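Local atomic coordinates of FOG-3 protein (Caenorhabditis elegans, PDB entry 5TD6), a protein that specifies sperm fate in the nematode germline as an RNA-binding multimer and, as a BTG/Tob family member, may act as a transcription corepressor. Residues Val12-Tyr15 with Leu16-His19. The protein carries 2 engineered substitutions. Sequence-based numbering, arbitrary orientation.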
loop_
_atom_site.group_PDB
_atom_site.type_symbol
_atom_site.label_atom_id
_atom_site.label_comp_id
_atom_site.label_asym_id
_atom_site.label_seq_id
_atom_site.Cartn_x
_atom_site.Cartn_y
_atom_site.Cartn_z
ATOM N N VAL B 12 6.388 -2.889 5.688
ATOM C CA VAL B 12 7.368 -3.874 6.121
ATOM C C VAL B 12 7.500 -5.031 5.119
ATOM O O VAL B 12 8.611 -5.456 4.789
ATOM C CB VAL B 12 7.008 -4.436 7.513
ATOM C CG1 VAL B 12 8.005 -5.529 7.931
ATOM C CG2 VAL B 12 6.985 -3.308 8.547
ATOM N N CYS B 13 6.368 -5.536 4.640
ATOM C CA CYS B 13 6.359 -6.645 3.691
ATOM C C CYS B 13 6.968 -6.295 2.337
ATOM O O CYS B 13 7.426 -7.193 1.632
ATOM C CB CYS B 13 4.938 -7.165 3.497
ATOM S SG CYS B 13 4.356 -8.051 4.968
ATOM N N ARG B 14 7.002 -5.013 1.972
ATOM C CA ARG B 14 7.654 -4.635 0.711
ATOM C C ARG B 14 9.168 -4.880 0.749
ATOM O O ARG B 14 9.820 -4.890 -0.304
ATOM C CB ARG B 14 7.344 -3.170 0.333
ATOM C CG ARG B 14 5.887 -3.009 -0.219
ATOM C CD ARG B 14 5.627 -1.632 -0.895
ATOM N NE ARG B 14 5.638 -0.481 0.028
ATOM C CZ ARG B 14 4.593 -0.078 0.763
ATOM N NH1 ARG B 14 3.430 -0.731 0.722
ATOM N NH2 ARG B 14 4.703 0.994 1.538
ATOM N N TYR B 15 9.730 -5.093 1.943
ATOM C CA TYR B 15 11.132 -5.546 2.048
ATOM C C TYR B 15 11.266 -7.061 1.840
ATOM O O TYR B 15 12.373 -7.578 1.581
ATOM C CB TYR B 15 11.735 -5.193 3.410
ATOM C CG TYR B 15 12.062 -3.725 3.614
ATOM C CD1 TYR B 15 13.209 -3.158 3.073
ATOM C CD2 TYR B 15 11.226 -2.917 4.371
ATOM C CE1 TYR B 15 13.510 -1.810 3.272
ATOM C CE2 TYR B 15 11.517 -1.574 4.575
ATOM C CZ TYR B 15 12.654 -1.026 4.023
ATOM O OH TYR B 15 12.932 0.308 4.232
ATOM N N LEU B 16 10.144 -7.765 1.980
ATOM C CA LEU B 16 10.122 -9.219 1.957
ATOM C C LEU B 16 9.697 -9.778 0.608
ATOM O O LEU B 16 10.155 -10.860 0.226
ATOM C CB LEU B 16 9.184 -9.761 3.052
ATOM C CG LEU B 16 9.466 -9.202 4.458
ATOM C CD1 LEU B 16 8.532 -9.796 5.516
ATOM C CD2 LEU B 16 10.931 -9.412 4.849
ATOM N N PHE B 17 8.821 -9.060 -0.100
ATOM C CA PHE B 17 8.233 -9.577 -1.343
ATOM C C PHE B 17 9.310 -10.021 -2.298
ATOM O O PHE B 17 10.241 -9.265 -2.572
ATOM C CB PHE B 17 7.359 -8.526 -2.045
ATOM C CG PHE B 17 6.106 -8.163 -1.297
ATOM C CD1 PHE B 17 5.390 -9.123 -0.605
ATOM C CD2 PHE B 17 5.647 -6.854 -1.293
ATOM C CE1 PHE B 17 4.232 -8.788 0.078
ATOM C CE2 PHE B 17 4.493 -6.502 -0.610
ATOM C CZ PHE B 17 3.784 -7.468 0.086
ATOM N N GLY B 18 9.188 -11.247 -2.795
ATOM C CA GLY B 18 10.147 -11.782 -3.740
ATOM C C GLY B 18 11.378 -12.431 -3.125
ATOM O O GLY B 18 12.166 -13.038 -3.837
ATOM N N HIS B 19 11.552 -12.306 -1.813
ATOM C CA HIS B 19 12.709 -12.889 -1.153
ATOM C C HIS B 19 12.278 -13.928 -0.126
ATOM O O HIS B 19 13.077 -14.734 0.322
ATOM C CB HIS B 19 13.553 -11.803 -0.486
ATOM C CG HIS B 19 13.933 -10.690 -1.413
ATOM N ND1 HIS B 19 14.893 -10.830 -2.392
ATOM C CD2 HIS B 19 13.458 -9.423 -1.528
ATOM C CE1 HIS B 19 15.006 -9.695 -3.061
ATOM N NE2 HIS B 19 14.138 -8.828 -2.562
HETATM O O HOH W 1 11.203 -6.585 -1.894
#
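Cys13 and Phe17 meet where the chain leaves helix 2-13 of the BTG/Tob domain and turns toward helix 22-41. One acceptor, Cys13 O, takes both backbone bonds joining residues 12-15 to 16-19. Phe17 N gives it a helix-like i+4 bond of 2.9 Å, nearly along the C=O axis (172°). Leu16 N comes to the same Cys13 O at 2.8 Å, but from 64° out of the carbonyl plane, so the two donors share the oxygen from different directions. Val12 O, one residue earlier, is satisfied by Tyr15 N and also lies in plane with the Tyr15 ring, at its edge. Phe17 CG sits beside its own backbone N (chi1 -67°), which brings the ring back over the acceptor that this N grips: Cys13 O stands 3.3 Å above the Phe17 ring plane, over its centre. The far end of the ring reaches Cys13, with CZ of Phe17 3.6 Å from CB of Cys13, while the CD2/CE2 side meets CA and CG of Arg14. In the second subunit, Trp111 meets the Phe17 ring steeply and Ile110 packs on it; an alanine in place of Phe17 would probably leave that Trp111 without its ring partner and open a gap beside Cys13 CB. A water bridges the carbonyls of Arg14 and Phe17, three residues apart, donating to Arg14 O at 2.7 Å and to Phe17 O at 2.9 Å. Residues 16-19 then form a type II beta turn closed by His19 N to Leu16 O, 2.9 Å; the positive phi of Gly18 suits glycine, since a CB would jam against Phe17 O. Leu16 packs on Phe28 and Leu83, and the His19 ring returns obliquely, its CD2 3.8 Å from Tyr15 O.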